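PDB 3K49: mRNA-binding protein PUF3, which binds recognition sites in mRNA 3' untranslated regions through its Pumilio repeats, notably in transcripts for mitochondrial proteins, promoting deadenylation and decay of COX17 mRNA. Local coordinates for residues M24-I29 and Q47-T52; V225-L230 and V268-L273; I248-V251 and E257-K260. One frame throughout, in Å; residues are numbered along the deposited sequence.

Contact 1: residues M24-I29 and Q47-T52; sequences MSLKDI and QRELAT. With nucleotides of chain B.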
# COMPACT_ATOMS: atom_id res chain seq x y z
N MET A 24 30.69 -26.91 4.23
CA MET A 24 30.65 -27.24 2.81
C MET A 24 30.63 -25.97 1.97
O MET A 24 30.47 -24.86 2.49
CB MET A 24 29.41 -28.07 2.50
CG MET A 24 29.24 -29.30 3.36
SD MET A 24 27.71 -30.15 2.93
CE MET A 24 27.77 -30.08 1.14
N SER A 25 30.82 -26.15 0.67
CA SER A 25 30.63 -25.07 -0.27
C SER A 25 29.94 -25.64 -1.50
O SER A 25 29.72 -26.85 -1.60
CB SER A 25 31.96 -24.44 -0.65
OG SER A 25 32.76 -25.35 -1.40
N LEU A 26 29.62 -24.77 -2.44
CA LEU A 26 28.85 -25.16 -3.62
C LEU A 26 29.49 -26.28 -4.44
O LEU A 26 28.78 -27.04 -5.12
CB LEU A 26 28.58 -23.93 -4.49
CG LEU A 26 27.70 -22.90 -3.75
CD1 LEU A 26 27.40 -21.69 -4.62
CD2 LEU A 26 26.42 -23.60 -3.30
N LYS A 27 30.81 -26.39 -4.36
CA LYS A 27 31.52 -27.39 -5.14
C LYS A 27 31.30 -28.79 -4.56
O LYS A 27 31.55 -29.79 -5.22
CB LYS A 27 33.02 -27.07 -5.20
CG LYS A 27 33.80 -27.47 -3.96
CD LYS A 27 35.12 -26.71 -3.88
CE LYS A 27 35.85 -26.97 -2.58
NZ LYS A 27 36.60 -25.76 -2.13
N ASP A 28 30.83 -28.85 -3.33
CA ASP A 28 30.64 -30.12 -2.65
C ASP A 28 29.32 -30.81 -3.04
O ASP A 28 29.13 -31.99 -2.75
CB ASP A 28 30.70 -29.92 -1.13
CG ASP A 28 32.09 -29.49 -0.66
OD1 ASP A 28 33.07 -30.14 -1.07
OD2 ASP A 28 32.20 -28.51 0.12
N ILE A 29 28.43 -30.08 -3.70
CA ILE A 29 27.09 -30.59 -3.93
C ILE A 29 26.80 -30.79 -5.40
O ILE A 29 25.64 -30.95 -5.77
CB ILE A 29 26.01 -29.65 -3.33
CG1 ILE A 29 25.76 -28.44 -4.24
CG2 ILE A 29 26.43 -29.18 -1.93
CD1 ILE A 29 24.97 -27.33 -3.57
N GLN A 47 21.38 -20.12 -1.07
CA GLN A 47 21.12 -18.69 -1.14
C GLN A 47 22.31 -17.90 -0.60
O GLN A 47 22.72 -16.89 -1.16
CB GLN A 47 19.85 -18.32 -0.36
CG GLN A 47 18.55 -18.74 -1.05
CD GLN A 47 17.40 -18.80 -0.07
OE1 GLN A 47 17.13 -17.83 0.64
NE2 GLN A 47 16.72 -19.94 -0.02
N ARG A 48 22.84 -18.38 0.51
CA ARG A 48 23.91 -17.74 1.24
C ARG A 48 25.21 -17.80 0.43
O ARG A 48 25.91 -16.80 0.27
CB ARG A 48 24.05 -18.45 2.58
CG ARG A 48 24.94 -17.81 3.61
CD ARG A 48 25.14 -18.79 4.75
NE ARG A 48 23.88 -19.45 5.09
CZ ARG A 48 23.78 -20.69 5.60
NH1 ARG A 48 24.87 -21.41 5.81
NH2 ARG A 48 22.59 -21.20 5.87
N GLU A 49 25.52 -18.97 -0.11
CA GLU A 49 26.72 -19.14 -0.94
C GLU A 49 26.66 -18.32 -2.23
O GLU A 49 27.69 -17.85 -2.70
CB GLU A 49 26.95 -20.61 -1.28
CG GLU A 49 27.27 -21.47 -0.07
CD GLU A 49 28.42 -20.90 0.75
OE1 GLU A 49 29.57 -20.92 0.26
OE2 GLU A 49 28.17 -20.41 1.88
N LEU A 50 25.47 -18.16 -2.80
CA LEU A 50 25.34 -17.45 -4.08
C LEU A 50 25.69 -15.96 -3.95
O LEU A 50 26.07 -15.31 -4.92
CB LEU A 50 23.95 -17.62 -4.67
CG LEU A 50 23.59 -18.99 -5.26
CD1 LEU A 50 22.13 -18.99 -5.76
CD2 LEU A 50 24.55 -19.34 -6.38
N ALA A 51 25.55 -15.42 -2.75
CA ALA A 51 25.81 -14.01 -2.55
C ALA A 51 27.31 -13.74 -2.49
O ALA A 51 27.73 -12.60 -2.67
CB ALA A 51 25.13 -13.53 -1.28
N THR A 52 28.11 -14.77 -2.25
CA THR A 52 29.55 -14.55 -2.05
C THR A 52 30.48 -15.44 -2.88
O THR A 52 31.69 -15.30 -2.80
CB THR A 52 29.95 -14.64 -0.56
OG1 THR A 52 29.83 -15.99 -0.11
CG2 THR A 52 29.05 -13.76 0.29
P A B 10 5.96 -18.22 5.44
OP1 A B 10 4.90 -18.88 6.24
OP2 A B 10 6.44 -16.87 5.81
O5' A B 10 7.23 -19.19 5.38
C5' A B 10 7.13 -20.46 4.74
C4' A B 10 8.29 -21.35 5.12
O4' A B 10 9.44 -20.98 4.31
C3' A B 10 8.76 -21.29 6.58
O3' A B 10 9.31 -22.55 6.94
C2' A B 10 9.91 -20.30 6.50
O2' A B 10 10.85 -20.47 7.55
C1' A B 10 10.53 -20.70 5.15
N9 A B 10 11.36 -19.66 4.55
C8 A B 10 11.22 -18.29 4.66
N7 A B 10 12.15 -17.62 4.03
C5 A B 10 12.95 -18.60 3.46
C6 A B 10 14.11 -18.53 2.66
N6 A B 10 14.68 -17.38 2.28
N1 A B 10 14.67 -19.69 2.27
C2 A B 10 14.09 -20.84 2.63
N3 A B 10 13.00 -21.04 3.37
C4 A B 10 12.47 -19.86 3.76
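Leu26 and Glu49 carry this contact; their side chains lie alongside each other and run opposite ways. The Glu49 chain can be followed outward. Its CB meets the branched end of Leu26, lying 3.5 Å from Leu26 CG and close to both methyls. The next atom, Glu49 CG, is 4.0 Å from Leu26 CD2. The chain then bends at chi2 (-52°). This turn carries the carboxylate past the leucine toward Ser25, where Glu49 OE1 is 4.3 Å from Ser25 CA, with no hydrogen bond. Leu26 also reaches Leu50, crossing it at about a right angle, with Leu26 CD1 and Leu50 CD2 4.1 Å apart. Phe45 and Ile61 touch Leu26 as well. The 3-10 turn that presents Leu26 is closed by Asp28, whose OD2 accepts a bond from Ser25 N at 2.8 Å.

One turn before Leu50, Gln47 leaves the helix in another direction and binds A10 of chain B. A10 N6 donates to Gln47 OE1 at 3.0 Å, and Gln47 NE2 donates to A10 N1 at 3.1 Å. Both bonds are nearly straight, and NE2 has a second partner in Ser43 OG. The amide thus matches a donor and an acceptor of adenine. Across the segments the chemistry is apolar: the helix rests on Leu26 through the aliphatic part of a glutamate, while the polar reading of the base is left to Gln47.

Contact 2: residues V225-L230 and V268-L273; sequences VIQYVL and VEKSIL. With nucleotides of chain B.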
# COMPACT_ATOMS: atom_id res chain seq x y z
N VAL A 225 -7.97 5.34 -1.14
CA VAL A 225 -7.81 6.05 -2.41
C VAL A 225 -8.06 7.54 -2.19
O VAL A 225 -7.40 8.40 -2.79
CB VAL A 225 -8.80 5.55 -3.48
CG1 VAL A 225 -8.61 6.30 -4.79
CG2 VAL A 225 -8.64 4.06 -3.69
N ILE A 226 -9.03 7.83 -1.32
CA ILE A 226 -9.35 9.21 -1.00
C ILE A 226 -8.15 9.85 -0.30
O ILE A 226 -7.75 10.96 -0.61
CB ILE A 226 -10.60 9.33 -0.07
CG1 ILE A 226 -11.87 8.78 -0.74
CG2 ILE A 226 -10.80 10.77 0.37
CD1 ILE A 226 -12.13 9.36 -2.12
N GLN A 227 -7.59 9.12 0.66
CA GLN A 227 -6.47 9.63 1.43
C GLN A 227 -5.27 9.91 0.56
O GLN A 227 -4.54 10.89 0.77
CB GLN A 227 -6.10 8.63 2.51
CG GLN A 227 -7.19 8.47 3.53
CD GLN A 227 -6.80 7.58 4.68
OE1 GLN A 227 -5.96 7.95 5.51
NE2 GLN A 227 -7.43 6.41 4.76
N TYR A 228 -5.07 9.08 -0.45
CA TYR A 228 -3.95 9.27 -1.35
C TYR A 228 -4.15 10.53 -2.17
O TYR A 228 -3.20 11.27 -2.39
CB TYR A 228 -3.73 8.06 -2.27
CG TYR A 228 -2.66 8.33 -3.30
CD1 TYR A 228 -1.31 8.25 -2.95
CD2 TYR A 228 -2.99 8.71 -4.59
CE1 TYR A 228 -0.33 8.52 -3.87
CE2 TYR A 228 -2.01 8.98 -5.52
CZ TYR A 228 -0.68 8.89 -5.16
OH TYR A 228 0.31 9.15 -6.08
N VAL A 229 -5.38 10.78 -2.62
CA VAL A 229 -5.68 12.03 -3.33
C VAL A 229 -5.50 13.25 -2.43
O VAL A 229 -4.97 14.27 -2.87
CB VAL A 229 -7.10 12.04 -3.88
CG1 VAL A 229 -7.36 13.35 -4.59
CG2 VAL A 229 -7.33 10.84 -4.80
N LEU A 230 -5.93 13.14 -1.18
CA LEU A 230 -5.81 14.24 -0.21
C LEU A 230 -4.37 14.66 0.05
O LEU A 230 -4.09 15.83 0.29
CB LEU A 230 -6.46 13.87 1.12
CG LEU A 230 -8.00 13.87 1.23
CD1 LEU A 230 -8.43 13.39 2.60
CD2 LEU A 230 -8.55 15.25 0.97
N VAL A 268 -11.27 12.33 7.53
CA VAL A 268 -11.36 13.65 8.13
C VAL A 268 -10.00 14.08 8.66
O VAL A 268 -9.63 15.25 8.57
CB VAL A 268 -12.42 13.73 9.25
CG1 VAL A 268 -12.55 15.15 9.76
CG2 VAL A 268 -13.78 13.22 8.76
N GLU A 269 -9.25 13.14 9.21
CA GLU A 269 -7.92 13.48 9.74
C GLU A 269 -6.98 13.95 8.64
O GLU A 269 -6.27 14.93 8.81
CB GLU A 269 -7.31 12.29 10.46
CG GLU A 269 -8.03 11.85 11.72
CD GLU A 269 -7.24 10.80 12.49
OE1 GLU A 269 -7.81 9.73 12.82
OE2 GLU A 269 -6.03 11.02 12.74
N LYS A 270 -6.99 13.25 7.51
CA LYS A 270 -6.12 13.62 6.40
C LYS A 270 -6.57 14.94 5.83
O LYS A 270 -5.75 15.74 5.39
CB LYS A 270 -6.13 12.55 5.31
CG LYS A 270 -5.53 11.24 5.77
CD LYS A 270 -4.04 11.39 6.06
CE LYS A 270 -3.54 10.32 7.03
NZ LYS A 270 -4.33 10.33 8.31
N SER A 271 -7.89 15.16 5.82
CA SER A 271 -8.47 16.40 5.30
C SER A 271 -7.84 17.57 6.00
O SER A 271 -7.31 18.47 5.36
CB SER A 271 -9.98 16.43 5.51
OG SER A 271 -10.64 15.45 4.72
N ILE A 272 -7.91 17.56 7.33
CA ILE A 272 -7.40 18.68 8.12
C ILE A 272 -5.87 18.68 8.21
O ILE A 272 -5.25 19.71 8.45
CB ILE A 272 -8.05 18.73 9.53
CG1 ILE A 272 -7.65 17.53 10.37
CG2 ILE A 272 -9.58 18.79 9.43
CD1 ILE A 272 -8.47 17.43 11.65
N LEU A 273 -5.26 17.52 7.98
CA LEU A 273 -3.81 17.41 8.00
C LEU A 273 -3.19 17.92 6.70
O LEU A 273 -2.20 18.65 6.74
CB LEU A 273 -3.38 15.97 8.25
CG LEU A 273 -1.88 15.70 8.16
CD1 LEU A 273 -1.13 16.66 9.05
CD2 LEU A 273 -1.57 14.26 8.53
P G B 4 -7.50 0.38 19.62
OP1 G B 4 -7.46 -1.08 19.33
OP2 G B 4 -6.24 1.14 19.83
O5' G B 4 -8.31 1.08 18.44
C5' G B 4 -9.69 0.79 18.23
C4' G B 4 -10.13 1.32 16.89
O4' G B 4 -9.99 2.76 16.88
C3' G B 4 -9.23 0.88 15.74
O3' G B 4 -9.57 -0.43 15.31
C2' G B 4 -9.50 1.96 14.69
O2' G B 4 -10.66 1.75 13.92
C1' G B 4 -9.67 3.20 15.57
N9 G B 4 -8.48 4.03 15.64
C8 G B 4 -7.31 3.80 16.32
N7 G B 4 -6.43 4.76 16.17
C5 G B 4 -7.08 5.68 15.35
C6 G B 4 -6.63 6.92 14.84
O6 G B 4 -5.55 7.49 15.02
N1 G B 4 -7.60 7.51 14.04
C2 G B 4 -8.84 6.98 13.78
N2 G B 4 -9.66 7.69 13.00
N3 G B 4 -9.26 5.84 14.25
C4 G B 4 -8.33 5.25 15.02
P U B 5 -8.55 -1.23 14.36
OP1 U B 5 -9.03 -2.62 14.26
OP2 U B 5 -7.16 -0.95 14.82
O5' U B 5 -8.74 -0.51 12.96
C5' U B 5 -7.77 -0.64 11.94
C4' U B 5 -8.48 -0.76 10.61
O4' U B 5 -9.01 0.52 10.23
C3' U B 5 -7.62 -1.15 9.42
O3' U B 5 -7.42 -2.57 9.43
C2' U B 5 -8.52 -0.72 8.27
O2' U B 5 -9.55 -1.66 8.06
C1' U B 5 -9.13 0.58 8.82
N1 U B 5 -8.48 1.82 8.35
C2 U B 5 -8.97 2.41 7.22
O2 U B 5 -9.91 1.96 6.59
N3 U B 5 -8.32 3.56 6.83
C4 U B 5 -7.24 4.14 7.44
O4 U B 5 -6.73 5.14 6.94
C5 U B 5 -6.78 3.47 8.61
C6 U B 5 -7.40 2.35 9.02
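The amide of Gln227 meets Lys270 and U5 of chain B at its ends, not by stacking. At the oxygen end, Lys270 CG lies 3.3 Å from Gln227 OE1, and the rest of the lysine chain curls round that oxygen. Lys270 NZ stays 4.0 Å from Gln227 OE1, and no hydrogen bond forms between them. At the nitrogen end, Gln227 NE2 donates a short, nearly straight bond of 2.6 Å to U5 O4 (164°). The same NE2 also bonds Asn223 O. The other flat group is the Glu269 carboxylate. Its OE1 takes two bonds from G4 of chain B, from N1 at 2.5 Å and from N2 at 2.8 Å. Its OE2 makes a salt bridge with Lys319.

The helix segments run parallel, at 3° with axes 9.5 Å apart. Lys270 is bent at chi2 (-65°) and chi4, which keeps its chain beside Gln227. Deeper down, Leu230 CD1 touches both Lys270 CB, at 3.7 Å, and Ser271 OG, also at 3.7 Å. The Ser271 hydroxyl is bonded to Val267 O in its own helix. With a valine in place of Gln227, U5 O4 would probably lose this amide donor and the Lys270 chain one of its side supports.

Neighbouring Pumilio repeats 6 and 7 meet here. Aliphatic parts of Lys270 and Leu230 pack between the repeats, while Gln227 and Glu269 present their polar ends to the RNA, so uracil O4 receives a donor and the guanine N-H groups find a carboxylate, which is probably charged.

Contact 3: residues I248-V251 and E257-K260; sequences IETV and EYSK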
# COMPACT_ATOMS: atom_id res chain seq x y z
N ILE A 248 -12.76 17.73 0.27
CA ILE A 248 -12.87 18.67 1.38
C ILE A 248 -14.33 19.16 1.54
O ILE A 248 -14.91 19.13 2.63
CB ILE A 248 -11.99 19.90 1.13
CG1 ILE A 248 -10.51 19.50 1.01
CG2 ILE A 248 -12.17 20.91 2.25
CD1 ILE A 248 -9.95 18.81 2.24
N GLU A 249 -14.92 19.61 0.44
CA GLU A 249 -16.28 20.12 0.49
C GLU A 249 -17.21 19.05 1.01
O GLU A 249 -18.05 19.33 1.85
CB GLU A 249 -16.74 20.64 -0.88
CG GLU A 249 -16.06 21.94 -1.27
CD GLU A 249 -16.12 22.22 -2.77
OE1 GLU A 249 -16.39 21.27 -3.55
OE2 GLU A 249 -15.90 23.38 -3.17
N THR A 250 -17.02 17.81 0.54
CA THR A 250 -17.88 16.72 0.98
C THR A 250 -17.67 16.40 2.44
O THR A 250 -18.62 16.12 3.16
CB THR A 250 -17.68 15.45 0.15
OG1 THR A 250 -17.92 15.73 -1.23
CG2 THR A 250 -18.66 14.38 0.60
N VAL A 251 -16.41 16.45 2.89
CA VAL A 251 -16.11 16.22 4.29
C VAL A 251 -16.66 17.37 5.15
O VAL A 251 -17.14 17.15 6.27
CB VAL A 251 -14.60 16.08 4.56
CG1 VAL A 251 -14.35 15.86 6.04
CG2 VAL A 251 -14.00 14.95 3.75
N GLU A 257 -20.68 13.25 11.12
CA GLU A 257 -21.05 11.86 10.86
C GLU A 257 -19.84 11.04 10.41
O GLU A 257 -19.66 9.90 10.85
CB GLU A 257 -22.15 11.74 9.80
CG GLU A 257 -22.75 10.33 9.74
CD GLU A 257 -23.01 9.83 8.31
OE1 GLU A 257 -23.65 10.57 7.53
OE2 GLU A 257 -22.57 8.70 7.98
N TYR A 258 -19.02 11.61 9.54
CA TYR A 258 -17.78 10.95 9.13
C TYR A 258 -16.85 10.71 10.31
O TYR A 258 -16.29 9.62 10.47
CB TYR A 258 -17.07 11.75 8.05
CG TYR A 258 -17.79 11.76 6.72
CD1 TYR A 258 -17.42 12.64 5.73
CD2 TYR A 258 -18.82 10.86 6.45
CE1 TYR A 258 -18.06 12.65 4.51
CE2 TYR A 258 -19.46 10.86 5.22
CZ TYR A 258 -19.08 11.77 4.26
OH TYR A 258 -19.69 11.82 3.02
N SER A 259 -16.69 11.73 11.15
CA SER A 259 -15.83 11.61 12.33
C SER A 259 -16.23 10.44 13.22
O SER A 259 -15.41 9.91 13.96
CB SER A 259 -15.83 12.91 13.13
OG SER A 259 -15.30 13.98 12.37
N LYS A 260 -17.50 10.05 13.15
CA LYS A 260 -18.01 8.98 14.00
C LYS A 260 -18.03 7.65 13.24
O LYS A 260 -18.51 6.63 13.75
CB LYS A 260 -19.42 9.33 14.48
CG LYS A 260 -19.47 10.55 15.40
CD LYS A 260 -20.91 10.97 15.70
CE LYS A 260 -21.64 9.90 16.47
NZ LYS A 260 -23.04 10.28 16.77
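Val251 and Tyr258 bring the two backbones closest, with their CA atoms 7.3 Å apart near the end of helix 238-252 and within the short helix 255-259. Tyr258 points its CB toward the first helix and brings its ring up to Thr250 and Val251, near the end of that helix. Val251 CA sits at the edge of the ring, near its plane, 4.1 Å from Tyr258 CE1. The Val251 side chain adds a looser touch, with CG1 4.5 Å from Tyr258 CD1. The same ring atom that meets Val251 CA, Tyr258 CE1, is 3.8 Å from the backbone oxygen Thr250 O, which approaches obliquely; this oxygen is bonded to Asn254 ND2 in the turn between the helices.

At the far end of the ring, Tyr258 OH lies 3.7 Å from the methyl Thr250 CG2. The first torsion of Thr250 (-57°) explains this meeting. It sets CG2 opposite the backbone N, while OG1 turns back to bond Glu246 O. Thr250 therefore offers a methyl to the tyrosine and keeps its hydroxyl for its own helix. The Thr250 and Tyr258 side chains cross at a slant, and no hydrogen bond joins the two segments.

Val268 of helix 264-274 touches both Val251 and Tyr258, and Gln218 touches Tyr258 from the preceding repeat. This is helix-to-helix packing across the short link between two consecutive helices, part of the all-helical superhelix of stacked Pumilio repeats in the PUM-HD domain.

How the contacts relate
Along the chain contact 1 comes first, at the start of Pumilio repeat 1, and is complete before contact 2 begins. The residues of contact 3 fall between the two segments of contact 2. Contacts 2 and 3 are close neighbours, with centres about 11 Å apart. Val268 and Ser271 of helix 264-274 join them by packing on Val251, with Val268 also on Tyr258. Contact 1 lies on the other side of the chain's centre, its centre about 50 Å from that of contact 2. All belong to one PUM-HD domain. Gln47 of contact 1 binds A10 of chain B, while Gln227 and Glu269 of contact 2 bind U5 and G4, so the RNA runs antiparallel to the order of the repeats.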